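Local coordinates for protein papain-like protease (Human betacoronavirus 2c EMC/2012, PDB 4RNA) that is a coronavirus cysteine protease of the papain-like family, which probably cleaves the viral polyprotein and, as in its relatives, removes ubiquitin from host proteins, at residues Phe81-Phe85 with Ala152-Tyr157; Leu32-Phe37 with His54-Asp60. All coordinates share one frame; numbering follows the deposited sequence.

Interaction 1: residues Phe81-Phe85 with Ala152-Tyr157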
ATOM      1  N   PHE A  81      -0.956 -10.266   4.144  1.00 25.88           N
ATOM      2  CA  PHE A  81      -2.089  -9.444   4.676  1.00 25.83           C
ATOM      3  C   PHE A  81      -2.725 -10.044   5.955  1.00 23.43           C
ATOM      4  O   PHE A  81      -3.031  -9.309   6.894  1.00 32.04           O
ATOM      5  CB  PHE A  81      -3.206  -9.394   3.604  1.00 21.89           C
ATOM      6  CG  PHE A  81      -4.481  -8.698   4.107  1.00 27.16           C
ATOM      7  CD1 PHE A  81      -5.488  -9.424   4.727  1.00 30.65           C
ATOM      8  CD2 PHE A  81      -4.631  -7.283   4.014  1.00 28.31           C
ATOM      9  CE1 PHE A  81      -6.659  -8.781   5.204  1.00 32.28           C
ATOM     10  CE2 PHE A  81      -5.808  -6.633   4.459  1.00 32.51           C
ATOM     11  CZ  PHE A  81      -6.802  -7.378   5.102  1.00 29.37           C
ATOM     12  N   LEU A  82      -2.910 -11.383   6.015  1.00 24.84           N
ATOM     13  CA  LEU A  82      -3.498 -11.923   7.270  1.00 25.03           C
ATOM     14  C   LEU A  82      -2.568 -11.711   8.423  1.00 25.26           C
ATOM     15  O   LEU A  82      -3.063 -11.326   9.519  1.00 25.86           O
ATOM     16  CB  LEU A  82      -3.810 -13.392   7.250  1.00 26.64           C
ATOM     17  CG  LEU A  82      -5.026 -13.690   6.363  1.00 30.75           C
ATOM     18  CD1 LEU A  82      -5.316 -15.188   5.983  1.00 36.56           C
ATOM     19  CD2 LEU A  82      -6.282 -12.967   6.909  1.00 29.26           C
ATOM     20  N   HIS A  83      -1.297 -12.050   8.209  1.00 24.99           N
ATOM     21  CA  HIS A  83      -0.364 -11.849   9.377  1.00 26.50           C
ATOM     22  C   HIS A  83      -0.431 -10.429   9.827  1.00 25.92           C
ATOM     23  O   HIS A  83      -0.306 -10.102  11.074  1.00 32.04           O
ATOM     24  CB  HIS A  83       1.088 -12.232   9.074  1.00 32.21           C
ATOM     25  CG  HIS A  83       1.980 -12.163  10.339  1.00 43.76           C
ATOM     26  ND1 HIS A  83       2.702 -11.059  10.667  1.00 50.89           N
ATOM     27  CD2 HIS A  83       2.177 -13.084  11.382  1.00 46.64           C
ATOM     28  CE1 HIS A  83       3.341 -11.264  11.860  1.00 48.20           C
ATOM     29  NE2 HIS A  83       3.017 -12.501  12.295  1.00 50.14           N
ATOM     30  N   ARG A  84      -0.371  -9.518   8.877  1.00 25.60           N
ATOM     31  CA  ARG A  84      -0.393  -8.066   9.285  1.00 26.20           C
ATOM     32  C   ARG A  84      -1.694  -7.610   9.965  1.00 25.66           C
ATOM     33  O   ARG A  84      -1.674  -6.984  10.991  1.00 24.01           O
ATOM     34  CB  ARG A  84      -0.009  -7.138   8.121  1.00 22.03           C
ATOM     35  CG  ARG A  84       1.454  -7.335   7.643  1.00 27.18           C
ATOM     36  CD  ARG A  84       1.839  -6.425   6.443  1.00 29.94           C
ATOM     37  NE  ARG A  84       0.965  -6.629   5.245  1.00 28.48           N
ATOM     38  CZ  ARG A  84       0.002  -5.806   4.860  1.00 30.79           C
ATOM     39  NH1 ARG A  84      -0.348  -4.735   5.590  1.00 24.36           N
ATOM     40  NH2 ARG A  84      -0.727  -6.120   3.770  1.00 25.52           N
ATOM     41  N   PHE A  85      -2.832  -8.009   9.423  1.00 23.83           N
ATOM     42  CA  PHE A  85      -4.111  -7.699  10.025  1.00 25.06           C
ATOM     43  C   PHE A  85      -4.254  -8.306  11.435  1.00 28.51           C
ATOM     44  O   PHE A  85      -4.650  -7.594  12.382  1.00 28.40           O
ATOM     45  CB  PHE A  85      -5.271  -8.199   9.059  1.00 24.46           C
ATOM     46  CG  PHE A  85      -6.624  -8.122   9.708  1.00 27.13           C
ATOM     47  CD1 PHE A  85      -7.053  -6.912  10.274  1.00 28.17           C
ATOM     48  CD2 PHE A  85      -7.473  -9.234   9.734  1.00 30.63           C
ATOM     49  CE1 PHE A  85      -8.286  -6.827  10.888  1.00 31.20           C
ATOM     50  CE2 PHE A  85      -8.741  -9.155  10.335  1.00 33.08           C
ATOM     51  CZ  PHE A  85      -9.140  -7.940  10.907  1.00 30.79           C
ATOM     52  N   ALA A 152      -7.828  -1.637  12.440  1.00 26.23           N
ATOM     53  CA  ALA A 152      -6.770  -2.593  12.039  1.00 25.21           C
ATOM     54  C   ALA A 152      -6.862  -2.906  10.528  1.00 25.05           C
ATOM     55  O   ALA A 152      -5.865  -3.014   9.820  1.00 24.68           O
ATOM     56  CB  ALA A 152      -6.838  -3.886  12.886  1.00 26.15           C
ATOM     57  N   LEU A 153      -8.073  -2.988  10.020  1.00 24.76           N
ATOM     58  CA  LEU A 153      -8.204  -3.171   8.598  1.00 27.15           C
ATOM     59  C   LEU A 153      -7.728  -2.000   7.705  1.00 31.50           C
ATOM     60  O   LEU A 153      -7.070  -2.223   6.682  1.00 30.59           O
ATOM     61  CB  LEU A 153      -9.644  -3.501   8.258  1.00 25.05           C
ATOM     62  CG  LEU A 153     -10.118  -4.949   8.494  1.00 28.08           C
ATOM     63  CD1 LEU A 153     -11.589  -5.038   8.126  1.00 29.15           C
ATOM     64  CD2 LEU A 153      -9.329  -6.000   7.711  1.00 27.26           C
ATOM     65  N   ILE A 154      -8.075  -0.755   8.073  1.00 30.46           N
ATOM     66  CA  ILE A 154      -7.588   0.413   7.374  1.00 32.14           C
ATOM     67  C   ILE A 154      -6.078   0.350   7.388  1.00 29.26           C
ATOM     68  O   ILE A 154      -5.462   0.565   6.347  1.00 29.94           O
ATOM     69  CB  ILE A 154      -8.093   1.739   8.035  1.00 33.99           C
ATOM     70  CG1 ILE A 154      -9.569   1.946   7.778  1.00 36.07           C
ATOM     71  CG2 ILE A 154      -7.269   2.955   7.601  1.00 37.94           C
ATOM     72  CD1 ILE A 154     -10.016   3.208   8.501  1.00 39.44           C
ATOM     73  N   MET A 155      -5.466   0.096   8.537  1.00 28.48           N
ATOM     74  CA  MET A 155      -4.018  -0.014   8.596  1.00 29.58           C
ATOM     75  C   MET A 155      -3.425  -1.154   7.697  1.00 34.98           C
ATOM     76  O   MET A 155      -2.371  -0.960   7.026  1.00 34.88           O
ATOM     77  CB  MET A 155      -3.592  -0.179  10.060  1.00 30.40           C
ATOM     78  CG  MET A 155      -3.774   1.117  10.791  1.00 28.97           C
ATOM     79  SD  MET A 155      -3.346   0.847  12.506  1.00 33.76           S
ATOM     80  CE  MET A 155      -1.598   1.259  12.427  1.00 33.37           C
ATOM     81  N   ALA A 156      -4.115  -2.303   7.646  1.00 33.03           N
ATOM     82  CA  ALA A 156      -3.656  -3.457   6.864  1.00 27.18           C
ATOM     83  C   ALA A 156      -3.761  -3.157   5.388  1.00 34.56           C
ATOM     84  O   ALA A 156      -2.746  -3.252   4.648  1.00 30.33           O
ATOM     85  CB  ALA A 156      -4.404  -4.744   7.264  1.00 23.96           C
ATOM     86  N   TYR A 157      -4.949  -2.700   4.971  1.00 30.29           N
ATOM     87  CA  TYR A 157      -5.157  -2.330   3.569  1.00 30.90           C
ATOM     88  C   TYR A 157      -4.271  -1.111   3.181  1.00 34.77           C
ATOM     89  O   TYR A 157      -3.846  -1.015   2.043  1.00 33.81           O
ATOM     90  CB  TYR A 157      -6.622  -1.977   3.331  1.00 29.86           C
ATOM     91  CG  TYR A 157      -7.534  -3.181   3.203  1.00 33.46           C
ATOM     92  CD1 TYR A 157      -7.370  -4.120   2.148  1.00 32.83           C
ATOM     93  CD2 TYR A 157      -8.540  -3.399   4.141  1.00 31.08           C
ATOM     94  CE1 TYR A 157      -8.195  -5.245   2.046  1.00 30.34           C
ATOM     95  CE2 TYR A 157      -9.365  -4.538   4.073  1.00 30.57           C
ATOM     96  CZ  TYR A 157      -9.204  -5.437   3.013  1.00 29.45           C
ATOM     97  OH  TYR A 157     -10.015  -6.519   2.930  1.00 31.57           O
TER
HETATM   98  O   HOH W   1      -1.548  -4.429   1.848  1.00 42.54           O
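Phe81 lies between Ala156 and Tyr157, its ring carried across from helix 81-92 to helix 148-158. CG is anti to the backbone N, which swings the ring off the flank of its own helix into the gap between the two. CB and CG only lead up to the contact, which begins at CD2, 4.1 Å from Ala156 CB; CE2 lies 3.7 Å from that CB. That same CE2 hangs over the centre of the Tyr157 ring, while CZ, the tip, sits 3.7 Å from Tyr157 CZ and also reaches Leu153 CD2 at the edge of the Phe81 ring. The two rings meet obliquely, their planes at 44°. One turn on, Phe85 offers a face to Leu153: CD2 of the leucine stands 3.6 Å from the centroid of the Phe85 ring in a CH-pi contact, and the Ala152 methyl CB touches Phe85 CE1 at 3.8 Å. Ala156 CB, pointing at the opposite helix, rests 4.0 Å from Phe85 CB. Arg84 supplies the polar link. Its chain bends at chi3, and NH1 donates to Ala156 O (3.0 Å, 169° at the hydrogen), in the guanidinium plane and on a carbonyl lone pair. NE bonds to Thr80 OG1 and NH2 forms a salt bridge with Asp78, so several partners fix the rotation of the guanidinium; Tyr157 OH is bonded to Tyr74 O. The axes of segments 81-85 and 152-157 approach to 9.3 Å, their N-to-C directions 140° apart. Such packing belongs to the helical thumb of the coronavirus papain-like protease: aromatic and aliphatic groups fill the interface, and Arg84, from the first turn of helix 81-92, grips a carbonyl near the C-terminal end of helix 148-158, whose partial negative charge its own charge would probably complement.

Interaction 2: residues Leu32-Phe37 with His54-Asp60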
ATOM      1  N   LEU A  32       1.266 -27.158  10.401  1.00 32.57           N
ATOM      2  CA  LEU A  32       0.099 -26.436   9.801  1.00 36.40           C
ATOM      3  C   LEU A  32       0.511 -25.114   9.147  1.00 32.66           C
ATOM      4  O   LEU A  32       0.308 -24.894   7.972  1.00 33.77           O
ATOM      5  CB  LEU A  32      -0.927 -26.223  10.909  1.00 37.83           C
ATOM      6  CG  LEU A  32      -2.299 -25.641  10.715  1.00 37.47           C
ATOM      7  CD1 LEU A  32      -3.066 -26.440   9.635  1.00 34.73           C
ATOM      8  CD2 LEU A  32      -3.007 -25.598  12.111  1.00 31.78           C
ATOM      9  N   GLY A  33       1.114 -24.213   9.903  1.00 27.77           N
ATOM     10  CA  GLY A  33       1.529 -22.942   9.289  1.00 28.35           C
ATOM     11  C   GLY A  33       1.495 -21.900  10.374  1.00 32.72           C
ATOM     12  O   GLY A  33       1.475 -22.291  11.555  1.00 31.55           O
ATOM     13  N   CYS A  34       1.467 -20.624   9.983  1.00 31.50           N
ATOM     14  CA  CYS A  34       1.434 -19.493  10.906  1.00 30.68           C
ATOM     15  C   CYS A  34       0.005 -19.395  11.448  1.00 34.51           C
ATOM     16  O   CYS A  34      -0.949 -19.242  10.674  1.00 28.76           O
ATOM     17  CB  CYS A  34       1.775 -18.192  10.182  1.00 34.59           C
ATOM     18  SG  CYS A  34       1.676 -16.792  11.343  1.00 38.57           S
ATOM     19  N   VAL A  35      -0.131 -19.476  12.765  1.00 32.16           N
ATOM     20  CA  VAL A  35      -1.490 -19.547  13.354  1.00 36.29           C
ATOM     21  C   VAL A  35      -1.610 -18.605  14.533  1.00 33.81           C
ATOM     22  O   VAL A  35      -0.682 -18.467  15.368  1.00 33.28           O
ATOM     23  CB  VAL A  35      -1.869 -20.991  13.839  1.00 38.78           C
ATOM     24  CG1 VAL A  35      -2.226 -21.915  12.687  1.00 35.28           C
ATOM     25  CG2 VAL A  35      -0.741 -21.564  14.666  1.00 33.97           C
ATOM     26  N   PHE A  36      -2.781 -17.993  14.631  1.00 33.14           N
ATOM     27  CA  PHE A  36      -3.022 -17.078  15.782  1.00 29.77           C
ATOM     28  C   PHE A  36      -4.126 -17.691  16.627  1.00 31.83           C
ATOM     29  O   PHE A  36      -5.088 -18.289  16.091  1.00 33.35           O
ATOM     30  CB  PHE A  36      -3.518 -15.707  15.295  1.00 28.99           C
ATOM     31  CG  PHE A  36      -2.415 -14.820  14.785  1.00 33.38           C
ATOM     32  CD1 PHE A  36      -1.701 -15.178  13.677  1.00 31.03           C
ATOM     33  CD2 PHE A  36      -2.023 -13.672  15.528  1.00 31.97           C
ATOM     34  CE1 PHE A  36      -0.658 -14.372  13.202  1.00 33.84           C
ATOM     35  CE2 PHE A  36      -0.999 -12.846  15.065  1.00 33.35           C
ATOM     36  CZ  PHE A  36      -0.303 -13.220  13.912  1.00 37.67           C
ATOM     37  N   PHE A  37      -4.043 -17.462  17.930  1.00 39.19           N
ATOM     38  CA  PHE A  37      -5.097 -17.851  18.855  1.00 44.96           C
ATOM     39  C   PHE A  37      -5.277 -16.748  19.870  1.00 47.11           C
ATOM     40  O   PHE A  37      -4.312 -16.318  20.535  1.00 45.57           O
ATOM     41  CB  PHE A  37      -4.729 -19.143  19.586  1.00 50.60           C
ATOM     42  CG  PHE A  37      -5.729 -19.548  20.645  1.00 55.85           C
ATOM     43  CD1 PHE A  37      -6.924 -20.193  20.295  1.00 56.85           C
ATOM     44  CD2 PHE A  37      -5.478 -19.288  22.001  1.00 60.91           C
ATOM     45  CE1 PHE A  37      -7.853 -20.571  21.275  1.00 61.74           C
ATOM     46  CE2 PHE A  37      -6.406 -19.650  22.979  1.00 69.38           C
ATOM     47  CZ  PHE A  37      -7.589 -20.299  22.621  1.00 64.96           C
ATOM     48  N   HIS A  54     -10.640 -26.298  20.039  1.00 40.50           N
ATOM     49  CA  HIS A  54     -10.603 -24.831  19.795  1.00 44.96           C
ATOM     50  C   HIS A  54     -10.402 -24.448  18.341  1.00 46.91           C
ATOM     51  O   HIS A  54      -9.951 -25.266  17.503  1.00 36.99           O
ATOM     52  CB  HIS A  54      -9.530 -24.173  20.641  1.00 52.02           C
ATOM     53  CG  HIS A  54      -9.913 -24.031  22.078  1.00 62.10           C
ATOM     54  ND1 HIS A  54     -10.434 -22.886  22.581  1.00 67.31           N
ATOM     55  CD2 HIS A  54      -9.872 -24.944  23.128  1.00 67.67           C
ATOM     56  CE1 HIS A  54     -10.681 -23.050  23.898  1.00 70.09           C
ATOM     57  NE2 HIS A  54     -10.342 -24.311  24.232  1.00 72.20           N
ATOM     58  N   SER A  55     -10.764 -23.197  18.051  1.00 44.62           N
ATOM     59  CA  SER A  55     -10.624 -22.550  16.731  1.00 41.68           C
ATOM     60  C   SER A  55      -9.295 -21.843  16.563  1.00 41.09           C
ATOM     61  O   SER A  55      -8.926 -21.081  17.427  1.00 40.91           O
ATOM     62  CB  SER A  55     -11.721 -21.503  16.542  1.00 38.49           C
ATOM     63  OG  SER A  55     -12.843 -22.180  16.036  1.00 55.42           O
ATOM     64  N   LEU A  56      -8.609 -22.065  15.431  1.00 35.56           N
ATOM     65  CA  LEU A  56      -7.348 -21.364  15.150  1.00 36.21           C
ATOM     66  C   LEU A  56      -7.454 -20.518  13.916  1.00 34.01           C
ATOM     67  O   LEU A  56      -8.082 -20.921  12.904  1.00 31.35           O
ATOM     68  CB  LEU A  56      -6.173 -22.341  14.981  1.00 36.71           C
ATOM     69  CG  LEU A  56      -5.755 -23.164  16.188  1.00 40.16           C
ATOM     70  CD1 LEU A  56      -4.629 -24.088  15.690  1.00 36.94           C
ATOM     71  CD2 LEU A  56      -5.300 -22.273  17.380  1.00 44.02           C
ATOM     72  N   TYR A  57      -6.808 -19.349  13.985  1.00 31.66           N
ATOM     73  CA  TYR A  57      -6.791 -18.443  12.828  1.00 31.75           C
ATOM     74  C   TYR A  57      -5.559 -18.674  11.990  1.00 34.26           C
ATOM     75  O   TYR A  57      -4.499 -18.417  12.404  1.00 25.84           O
ATOM     76  CB  TYR A  57      -6.899 -16.983  13.292  1.00 33.32           C
ATOM     77  CG  TYR A  57      -8.318 -16.641  13.350  1.00 37.48           C
ATOM     78  CD1 TYR A  57      -9.064 -16.908  14.495  1.00 37.16           C
ATOM     79  CD2 TYR A  57      -8.960 -16.129  12.210  1.00 41.04           C
ATOM     80  CE1 TYR A  57     -10.434 -16.644  14.513  1.00 44.72           C
ATOM     81  CE2 TYR A  57     -10.311 -15.822  12.235  1.00 43.22           C
ATOM     82  CZ  TYR A  57     -11.035 -16.116  13.368  1.00 43.01           C
ATOM     83  OH  TYR A  57     -12.372 -15.802  13.339  1.00 63.25           O
ATOM     84  N   LEU A  58      -5.686 -19.230  10.802  1.00 26.02           N
ATOM     85  CA  LEU A  58      -4.484 -19.549   9.987  1.00 26.27           C
ATOM     86  C   LEU A  58      -4.062 -18.313   9.146  1.00 27.45           C
ATOM     87  O   LEU A  58      -4.925 -17.607   8.594  1.00 27.98           O
ATOM     88  CB  LEU A  58      -4.775 -20.729   9.035  1.00 27.10           C
ATOM     89  CG  LEU A  58      -3.592 -21.235   8.166  1.00 29.66           C
ATOM     90  CD1 LEU A  58      -2.370 -21.804   8.971  1.00 26.64           C
ATOM     91  CD2 LEU A  58      -4.151 -22.326   7.273  1.00 29.22           C
ATOM     92  N   ALA A  59      -2.759 -18.010   9.063  1.00 29.27           N
ATOM     93  CA  ALA A  59      -2.290 -16.783   8.327  1.00 28.62           C
ATOM     94  C   ALA A  59      -1.570 -17.173   7.007  1.00 31.75           C
ATOM     95  O   ALA A  59      -1.358 -16.317   6.168  1.00 33.70           O
ATOM     96  CB  ALA A  59      -1.399 -15.877   9.193  1.00 31.29           C
ATOM     97  N   ASP A  60      -1.184 -18.447   6.807  1.00 30.25           N
ATOM     98  CA  ASP A  60      -0.439 -18.827   5.560  1.00 31.33           C
ATOM     99  C   ASP A  60      -0.524 -20.290   5.414  1.00 32.43           C
ATOM    100  O   ASP A  60      -1.101 -20.943   6.262  1.00 32.52           O
ATOM    101  CB  ASP A  60       1.035 -18.288   5.471  1.00 32.66           C
ATOM    102  CG  ASP A  60       1.960 -18.813   6.628  1.00 33.32           C
ATOM    103  OD1 ASP A  60       1.692 -19.924   7.186  1.00 31.67           O
ATOM    104  OD2 ASP A  60       2.972 -18.108   6.959  1.00 45.49           O
TER
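Asp60 OD1 accepts a hydrogen bond from the backbone N-H of Cys34, 2.9 Å from Cys34 N to Asp60 OD1, nearly straight at the hydrogen (172°) but from above the carboxylate plane. Next to it Cys34 O takes the amide of Ala59, with 2.7 Å from Ala59 N to Cys34 O. Phe36 and Tyr57 then form an antiparallel hydrogen-bonded pair, Phe36 N to Tyr57 O at 2.8 Å and Tyr57 N to Phe36 O at 2.9 Å. Between these bonds Val35 faces Leu58 as a non-hydrogen-bonded pair, and Val35 CA makes a CA-H...O contact with Tyr57 O.

Outward from the backbone, Leu58 turns its CD1 against Val35 CG1 (3.7 Å) and against Leu32 CG, on the side of the sheet that also carries Leu56. Helix 28-31 lies against this side through Tyr28. Phe36 and Tyr57 occupy the other side, touching CB to CB, and the Phe36 ring continues to Tyr86 and His83 of helix 81-92. At the far end Phe37 CG, anti to the backbone N (chi1 175°), carries the ring edge to Ser55 O, while CB packs on Leu56 CD2. The same edge points at the face of His54, an offset edge-to-face pair with centroids 5.5 Å apart and planes at 81°.

Strand 55-58 also pairs with strand 5-11, placing it inside the mixed sheet of the N-terminal ubiquitin-like domain. Backbone bonds fix the register, leucine and valine fill the side toward helix 28-31, and the carboxylate of Asp60 holds the turn entering strand 35-37 beyond the last strand pair.

Overall arrangement
Interactions 1 and 2 are neighbours in space, their centres about 16 Å apart, and follow one another along the chain. Interaction 1 is a helix-helix packing whose centre lies about 12 Å from the chain's centre, built mainly from rings and methyls; interaction 2, its centre about 27 Å from the chain's centre, is a strand pairing held by backbone bonds and is partly exposed at its His54 end. They share helix 81-92: its 81-85 portion turns Phe81 and Phe85 toward 152-157, whereas Leu82 and His83 touch Ala59, Leu58, Cys34 and Phe36. One helix thus packs on its helical partner and on the N-terminal sheet, joining the two domains, and both contacts also approach the second subunit.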